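PDB 3PE7: oligogalacturonate lyase, which cleaves oligogalacturonates in the cytoplasm by beta-elimination, probably with the help of a bound manganese ion. Local coordinates for residues 153-156 / 157-160; 324-327 / 328-331. All blocks are in the same frame, centred on the assembly; numbering follows the deposited sequence.

Both contacts are local, and they sit on different blades of the seven-bladed beta-propeller. Interaction 1 covers the N-terminal start of the short helix 155-161, which lies between two strands of one blade. Interaction 2 is the hairpin turn between strands 321-326 and 331-337 of another. Their centres are about 36 Å apart, and their nearest atoms are about 21 Å apart. The manganese ion is held by His-287, Gln-350, His-353 and His-355. Interaction 1 is close to it: the Trp-155 side chain is about 8 Å from the metal. Interaction 2 is more remote. The Phe-325 side chain is about 10 Å from that of His-287.

Interaction 1: 153-156 / 157-160; sequences TDWK and KFHE
Residues 153-160 run from a loop into the N-terminal start of helix 155-161, where Phe-158 N bonds to Asp-154 O (3.1 Å), His-159 N to Trp-155 O and Glu-160 N to Lys-156 O. Asp-154 is the N-cap. Its OD1 accepts the capping bond from Lys-157 N at 2.9 Å, on the syn side of the carboxylate but tilted out of its plane. The other oxygen, OD2, forms a salt bridge with Lys-157 NZ at 2.7 Å. Asp-154 CG sits between the backbone N and the carbonyl carbon (chi1 63°), which turns the carboxylate over the start of the helix. Lys-157 crosses it at about a right angle and bends at its last torsion to bring NZ in. On the way its CE passes 3.4 Å from Thr-153 OG1. The short helix belongs to the connection between strands 138-145 and 168-174, the second and third strands of one propeller blade. Trp-155 and Phe-158 point the same way from it and form a T-shaped pair. The edge of the indole six-membered ring meets the face of the phenylalanine ring, with CZ3 of Trp-155 3.6 Å from CD2 of Phe-158. The planes stand at 62°. The ring of Trp-189 also meets that of Phe-158. Arg-349, beside the manganese ligand Gln-350 in the chain, touches both Asp-154 and Trp-155. Farther along, Lys-156 NZ makes a salt bridge to Glu-160 OE2 at 3.0 Å. His-159 ND1 donates to the same oxygen at 3.2 Å, with OE2 near the imidazole plane. Held from both faces by these two donors, the carboxylate of Glu-160 is probably restrained in its rotation.

Interaction 2: 324-327 / 328-331; sequences VFNM and KNGT
Asn-326 N donates to Thr-331 O at 2.8 Å, and Asn-326 OD1 accepts two backbone N-H groups of the turn, from Lys-328 N at 3.0 Å and Asn-329 N at 3.1 Å. The bond from Lys-328 N, two places on, closes an Asx turn, with the donor in the carbonyl plane. The Asn-329 donor comes from above that plane. With CG anti to the backbone N (chi1 -176°), the amide is placed where OD1 reaches both N-H groups. Its ND2 bonds to Val-386 O near the C-terminus. Gly-330 N and Thr-331 N both point to Asn-326 O, but these two bonds are weak. Residues 327-330 thus form the loop of a beta-hairpin between the last two strands of a propeller blade. Gly-330 takes a positive phi (74°), which turns the chain toward the next strand. Around this core, Thr-331 OG1 lies 3.4 Å from Asn-326 CB and is hydrogen-bonded to His-333. Phe-325 CA makes a CA-H...O contact with Thr-331 O. The side chains of Phe-325 and Met-327 pack against strands 276-285 and 296-301. The bonds at both ends of the Asn-326 amide distinguish OD1 from ND2 and should hold this buried side chain in one orientation, while ND2 ties the turn to the chain end.

Interaction 1: 153-156 / 157-160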
loop_
_atom_site.group_PDB
_atom_site.type_symbol
_atom_site.label_atom_id
_atom_site.label_comp_id
_atom_site.label_asym_id
_atom_site.label_seq_id
_atom_site.Cartn_x
_atom_site.Cartn_y
_atom_site.Cartn_z
ATOM N N THR A 153 -18.057 -0.631 5.562
ATOM C CA THR A 153 -17.876 0.794 5.848
ATOM C C THR A 153 -17.434 1.097 7.277
ATOM O O THR A 153 -17.128 2.252 7.603
ATOM C CB THR A 153 -19.147 1.595 5.529
ATOM O OG1 THR A 153 -20.223 1.101 6.333
ATOM C CG2 THR A 153 -19.496 1.491 4.031
ATOM N N ASP A 154 -17.416 0.074 8.132
ATOM C CA ASP A 154 -16.901 0.189 9.491
ATOM C C ASP A 154 -16.297 -1.146 9.929
ATOM O O ASP A 154 -16.467 -2.165 9.246
ATOM C CB ASP A 154 -17.985 0.666 10.488
ATOM C CG ASP A 154 -19.146 -0.314 10.621
ATOM O OD1 ASP A 154 -18.930 -1.462 11.081
ATOM O OD2 ASP A 154 -20.294 0.077 10.276
ATOM N N TRP A 155 -15.615 -1.142 11.074
ATOM C CA TRP A 155 -14.881 -2.323 11.538
ATOM C C TRP A 155 -15.729 -3.480 12.050
ATOM O O TRP A 155 -15.296 -4.629 11.988
ATOM C CB TRP A 155 -13.777 -1.922 12.527
ATOM C CG TRP A 155 -12.706 -1.157 11.809
ATOM C CD1 TRP A 155 -12.475 0.188 11.871
ATOM C CD2 TRP A 155 -11.764 -1.684 10.864
ATOM N NE1 TRP A 155 -11.428 0.530 11.044
ATOM C CE2 TRP A 155 -10.973 -0.599 10.413
ATOM C CE3 TRP A 155 -11.498 -2.973 10.366
ATOM C CZ2 TRP A 155 -9.937 -0.758 9.487
ATOM C CZ3 TRP A 155 -10.465 -3.130 9.442
ATOM C CH2 TRP A 155 -9.699 -2.025 9.012
ATOM N N LYS A 156 -16.944 -3.188 12.525
ATOM C CA LYS A 156 -17.899 -4.240 12.858
ATOM C C LYS A 156 -18.341 -5.040 11.623
ATOM O O LYS A 156 -18.399 -6.272 11.663
ATOM C CB LYS A 156 -19.111 -3.664 13.623
ATOM C CG LYS A 156 -20.195 -4.672 13.977
ATOM C CD LYS A 156 -19.712 -5.706 15.003
ATOM C CE LYS A 156 -20.825 -6.665 15.380
ATOM N NZ LYS A 156 -20.370 -7.757 16.303
ATOM N N LYS A 157 -18.655 -4.338 10.532
ATOM C CA LYS A 157 -19.003 -4.994 9.275
ATOM C C LYS A 157 -17.821 -5.846 8.800
ATOM O O LYS A 157 -18.010 -6.981 8.371
ATOM C CB LYS A 157 -19.367 -3.964 8.197
ATOM C CG LYS A 157 -20.723 -3.269 8.408
ATOM C CD LYS A 157 -20.814 -2.026 7.535
ATOM C CE LYS A 157 -22.188 -1.360 7.620
ATOM N NZ LYS A 157 -22.494 -0.812 8.974
ATOM N N PHE A 158 -16.619 -5.285 8.896
ATOM C CA PHE A 158 -15.381 -5.963 8.480
ATOM C C PHE A 158 -15.168 -7.236 9.293
ATOM O O PHE A 158 -14.815 -8.281 8.736
ATOM C CB PHE A 158 -14.185 -5.005 8.619
ATOM C CG PHE A 158 -12.941 -5.431 7.850
ATOM C CD1 PHE A 158 -12.698 -4.956 6.555
ATOM C CD2 PHE A 158 -12.006 -6.272 8.440
ATOM C CE1 PHE A 158 -11.552 -5.341 5.849
ATOM C CE2 PHE A 158 -10.855 -6.670 7.747
ATOM C CZ PHE A 158 -10.620 -6.200 6.458
ATOM N N HIS A 159 -15.425 -7.161 10.604
ATOM C CA HIS A 159 -15.318 -8.326 11.486
ATOM C C HIS A 159 -16.315 -9.430 11.135
ATOM O O HIS A 159 -15.925 -10.589 10.928
ATOM C CB HIS A 159 -15.469 -7.903 12.958
ATOM C CG HIS A 159 -15.294 -9.029 13.931
ATOM N ND1 HIS A 159 -16.351 -9.786 14.388
ATOM C CD2 HIS A 159 -14.186 -9.535 14.519
ATOM C CE1 HIS A 159 -15.903 -10.701 15.232
ATOM N NE2 HIS A 159 -14.592 -10.576 15.320
ATOM N N GLU A 160 -17.593 -9.064 11.037
ATOM C CA GLU A 160 -18.678 -10.016 10.777
ATOM C C GLU A 160 -18.622 -10.644 9.390
ATOM O O GLU A 160 -19.089 -11.773 9.188
ATOM C CB GLU A 160 -20.050 -9.346 10.975
ATOM C CG GLU A 160 -20.338 -8.921 12.436
ATOM C CD GLU A 160 -20.262 -10.072 13.422
ATOM O OE1 GLU A 160 -20.908 -11.116 13.184
ATOM O OE2 GLU A 160 -19.561 -9.922 14.448
#

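Interaction 2: 324-327 / 328-331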
loop_
_atom_site.group_PDB
_atom_site.type_symbol
_atom_site.label_atom_id
_atom_site.label_comp_id
_atom_site.label_asym_id
_atom_site.label_seq_id
_atom_site.Cartn_x
_atom_site.Cartn_y
_atom_site.Cartn_z
ATOM N N VAL A 324 12.921 3.723 11.497
ATOM C CA VAL A 324 13.647 3.079 10.399
ATOM C C VAL A 324 14.492 1.974 10.997
ATOM O O VAL A 324 15.164 2.175 12.026
ATOM C CB VAL A 324 14.516 4.065 9.570
ATOM C CG1 VAL A 324 15.524 3.306 8.679
ATOM C CG2 VAL A 324 13.634 4.949 8.722
ATOM N N PHE A 325 14.441 0.814 10.353
ATOM C CA PHE A 325 15.170 -0.369 10.802
ATOM C C PHE A 325 16.289 -0.635 9.825
ATOM O O PHE A 325 16.040 -0.842 8.636
ATOM C CB PHE A 325 14.230 -1.582 10.891
ATOM C CG PHE A 325 12.996 -1.319 11.698
ATOM C CD1 PHE A 325 12.998 -1.498 13.079
ATOM C CD2 PHE A 325 11.842 -0.853 11.088
ATOM C CE1 PHE A 325 11.857 -1.232 13.831
ATOM C CE2 PHE A 325 10.697 -0.580 11.826
ATOM C CZ PHE A 325 10.696 -0.764 13.195
ATOM N N ASN A 326 17.535 -0.565 10.310
ATOM C CA ASN A 326 18.691 -0.885 9.480
ATOM C C ASN A 326 18.965 -2.374 9.603
ATOM O O ASN A 326 19.391 -2.871 10.653
ATOM C CB ASN A 326 19.905 -0.030 9.888
ATOM C CG ASN A 326 21.120 -0.259 8.996
ATOM O OD1 ASN A 326 21.363 -1.370 8.516
ATOM N ND2 ASN A 326 21.908 0.797 8.799
ATOM N N MET A 327 18.668 -3.094 8.523
ATOM C CA MET A 327 18.672 -4.544 8.564
ATOM C C MET A 327 20.077 -5.122 8.399
ATOM O O MET A 327 20.273 -6.313 8.562
ATOM C CB MET A 327 17.710 -5.121 7.516
ATOM C CG MET A 327 16.290 -4.515 7.528
ATOM S SD MET A 327 15.400 -4.612 9.105
ATOM C CE MET A 327 15.229 -6.402 9.263
ATOM N N LYS A 328 21.049 -4.284 8.063
ATOM C CA LYS A 328 22.439 -4.740 7.966
ATOM C C LYS A 328 23.091 -4.723 9.345
ATOM O O LYS A 328 23.883 -5.621 9.679
ATOM C CB LYS A 328 23.235 -3.853 7.014
ATOM C CG LYS A 328 22.988 -4.105 5.547
ATOM C CD LYS A 328 23.844 -3.162 4.716
ATOM C CE LYS A 328 23.540 -3.298 3.231
ATOM N NZ LYS A 328 24.266 -2.243 2.473
ATOM N N ASN A 329 22.728 -3.684 10.106
ATOM C CA ASN A 329 23.230 -3.322 11.433
ATOM C C ASN A 329 22.455 -4.008 12.565
ATOM O O ASN A 329 22.986 -4.232 13.659
ATOM C CB ASN A 329 22.955 -1.813 11.629
ATOM C CG ASN A 329 24.147 -0.932 11.307
ATOM O OD1 ASN A 329 24.622 -0.872 10.166
ATOM N ND2 ASN A 329 24.615 -0.207 12.308
ATOM N N GLY A 330 21.171 -4.263 12.323
ATOM C CA GLY A 330 20.261 -4.622 13.393
ATOM C C GLY A 330 19.877 -3.442 14.273
ATOM O O GLY A 330 19.383 -3.637 15.384
ATOM N N THR A 331 20.082 -2.222 13.786
ATOM C CA THR A 331 19.758 -1.027 14.582
ATOM C C THR A 331 18.389 -0.422 14.237
ATOM O O THR A 331 17.875 -0.597 13.136
ATOM C CB THR A 331 20.826 0.056 14.449
ATOM O OG1 THR A 331 21.017 0.371 13.071
ATOM C CG2 THR A 331 22.161 -0.410 15.066
#